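Local coordinates for protein probable hydrolase (Pseudomonas aeruginosa, PDB 3OM8) that is a probable alpha/beta-fold hydrolase, possibly a 3-oxoadipate enol-lactonase that opens the lactone ring by hydrolysis, at residues S33-T38 against G158-P163. Residues are numbered along the deposited sequence; the frame is centred on the assembly and turned at random.
Sequences SNSIGT and GNWFPP. With EDO (1,2-ethanediol), chain F.
The CA atoms of Ser35 and Trp160, 10.5 Å from each other, are the nearest pair across the contact: a type II beta turn from Ser35 to Thr38, in the loop after strand 29-33, faces the last turn of helix 150-160. The indole of Trp160 bridges this gap with its six-membered ring. Its edge meets the turn carbonyls, CZ2 lying 3.4 Å from Ile36 O, with Gly37 O also near the ring plane. Ser35 OG, 3.8 Å from Trp160 CZ2, and Thr38 CG2, 3.5 Å from Trp160 CH2, come in obliquely. Ser35 OG, beside its own carbonyl carbon (chi1 168°), donates to a lone pair of Ile36 O at 2.9 Å, while Thr38 OG1 donates to Ser35 O at 3.0 Å; both brace the turn. In the alpha/beta-hydrolase fold the loop after this strand generally contributes to the oxyanion hole. Ile36 N donates a hydrogen bond to O2 of a 1,2-ethanediol (3.3 Å, N-H...O 165°), probably from the crystallisation liquor and also bonded to Ser101 OG and Leu102 N at the likely nucleophile elbow, consistent with the two amides forming that hole. The Trp160 ring also meets that of His246, the probable triad histidine, with planes about 20° apart.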
loop_
_atom_site.group_PDB
_atom_site.type_symbol
_atom_site.label_atom_id
_atom_site.label_comp_id
_atom_site.label_asym_id
_atom_site.label_seq_id
_atom_site.Cartn_x
_atom_site.Cartn_y
_atom_site.Cartn_z
ATOM N N SER B 33 -12.963 8.755 16.183
ATOM C CA SER B 33 -12.144 9.617 17.031
ATOM C C SER B 33 -11.290 10.550 16.169
ATOM O O SER B 33 -10.682 10.109 15.190
ATOM C CB SER B 33 -11.276 8.785 17.976
ATOM O OG SER B 33 -10.469 9.611 18.784
ATOM N N ASN B 34 -11.248 11.830 16.543
ATOM C CA ASN B 34 -10.763 12.890 15.659
ATOM C C ASN B 34 -9.255 13.131 15.686
ATOM O O ASN B 34 -8.546 12.615 16.538
ATOM C CB ASN B 34 -11.476 14.210 15.966
ATOM C CG ASN B 34 -12.959 14.035 16.222
ATOM O OD1 ASN B 34 -13.632 13.277 15.540
ATOM N ND2 ASN B 34 -13.477 14.753 17.211
ATOM N N SER B 35 -8.774 13.929 14.737
ATOM C CA SER B 35 -7.402 14.415 14.769
ATOM C C SER B 35 -7.282 15.460 15.874
ATOM O O SER B 35 -8.273 16.071 16.284
ATOM C CB SER B 35 -7.040 15.071 13.439
ATOM O OG SER B 35 -5.817 15.796 13.519
ATOM N N ILE B 36 -6.065 15.671 16.348
ATOM C CA ILE B 36 -5.792 16.794 17.243
ATOM C C ILE B 36 -6.203 18.061 16.496
ATOM O O ILE B 36 -6.096 18.124 15.269
ATOM C CB ILE B 36 -4.293 16.863 17.571
ATOM C CG1 ILE B 36 -4.009 17.819 18.713
ATOM C CG2 ILE B 36 -3.500 17.289 16.327
ATOM C CD1 ILE B 36 -2.530 18.004 18.934
ATOM N N GLY B 37 -6.688 19.064 17.216
ATOM C CA GLY B 37 -7.006 20.336 16.591
ATOM C C GLY B 37 -8.288 20.371 15.777
ATOM O O GLY B 37 -8.556 21.361 15.101
ATOM N N THR B 38 -9.086 19.306 15.826
ATOM C CA THR B 38 -10.335 19.305 15.075
ATOM C C THR B 38 -11.518 18.985 15.967
ATOM O O THR B 38 -11.355 18.732 17.162
ATOM C CB THR B 38 -10.333 18.291 13.886
ATOM O OG1 THR B 38 -10.366 16.951 14.394
ATOM C CG2 THR B 38 -9.114 18.488 12.980
ATOM N N GLY B 158 -0.616 23.927 7.214
ATOM C CA GLY B 158 0.511 23.772 6.323
ATOM C C GLY B 158 0.985 22.336 6.211
ATOM O O GLY B 158 1.470 21.935 5.154
ATOM N N ASN B 159 0.848 21.565 7.291
ATOM C CA ASN B 159 1.215 20.146 7.274
ATOM C C ASN B 159 0.089 19.240 6.804
ATOM O O ASN B 159 0.338 18.131 6.340
ATOM C CB ASN B 159 1.664 19.671 8.658
ATOM C CG ASN B 159 3.001 20.252 9.066
ATOM O OD1 ASN B 159 4.065 19.723 8.727
ATOM N ND2 ASN B 159 2.953 21.352 9.790
ATOM N N TRP B 160 -1.144 19.713 6.951
ATOM C CA TRP B 160 -2.331 18.898 6.717
ATOM C C TRP B 160 -2.727 18.861 5.249
ATOM O O TRP B 160 -3.221 17.858 4.764
ATOM C CB TRP B 160 -3.517 19.457 7.488
ATOM C CG TRP B 160 -3.569 19.123 8.946
ATOM C CD1 TRP B 160 -2.720 18.319 9.645
ATOM C CD2 TRP B 160 -4.543 19.595 9.885
ATOM N NE1 TRP B 160 -3.108 18.261 10.965
ATOM C CE2 TRP B 160 -4.230 19.029 11.132
ATOM C CE3 TRP B 160 -5.659 20.432 9.784
ATOM C CZ2 TRP B 160 -4.989 19.271 12.268
ATOM C CZ3 TRP B 160 -6.413 20.669 10.913
ATOM C CH2 TRP B 160 -6.073 20.095 12.139
ATOM N N PHE B 161 -2.546 19.971 4.551
ATOM C CA PHE B 161 -3.055 20.069 3.200
ATOM C C PHE B 161 -1.957 20.242 2.162
ATOM O O PHE B 161 -0.902 20.836 2.440
ATOM C CB PHE B 161 -4.075 21.210 3.080
ATOM C CG PHE B 161 -5.307 21.004 3.903
ATOM C CD1 PHE B 161 -6.232 20.036 3.560
ATOM C CD2 PHE B 161 -5.532 21.764 5.033
ATOM C CE1 PHE B 161 -7.368 19.835 4.326
ATOM C CE2 PHE B 161 -6.659 21.566 5.800
ATOM C CZ PHE B 161 -7.581 20.610 5.447
ATOM N N PRO B 162 -2.211 19.715 0.951
ATOM C CA PRO B 162 -1.376 20.024 -0.208
ATOM C C PRO B 162 -1.263 21.535 -0.316
ATOM O O PRO B 162 -2.288 22.211 -0.284
ATOM C CB PRO B 162 -2.202 19.482 -1.384
ATOM C CG PRO B 162 -3.049 18.405 -0.794
ATOM C CD PRO B 162 -3.355 18.846 0.605
ATOM N N PRO B 163 -0.039 22.065 -0.434
ATOM C CA PRO B 163 0.132 23.512 -0.595
ATOM C C PRO B 163 -0.668 24.001 -1.797
ATOM O O PRO B 163 -0.926 25.194 -1.926
ATOM C CB PRO B 163 1.630 23.653 -0.874
ATOM C CG PRO B 163 2.029 22.309 -1.435
ATOM C CD PRO B 163 1.224 21.337 -0.633
HETATM C C1 EDO F . -1.031 13.325 16.389
HETATM O O1 EDO F . 0.077 13.807 15.607
HETATM C C2 EDO F . -2.136 14.384 16.447
HETATM O O2 EDO F . -3.295 14.110 15.626
#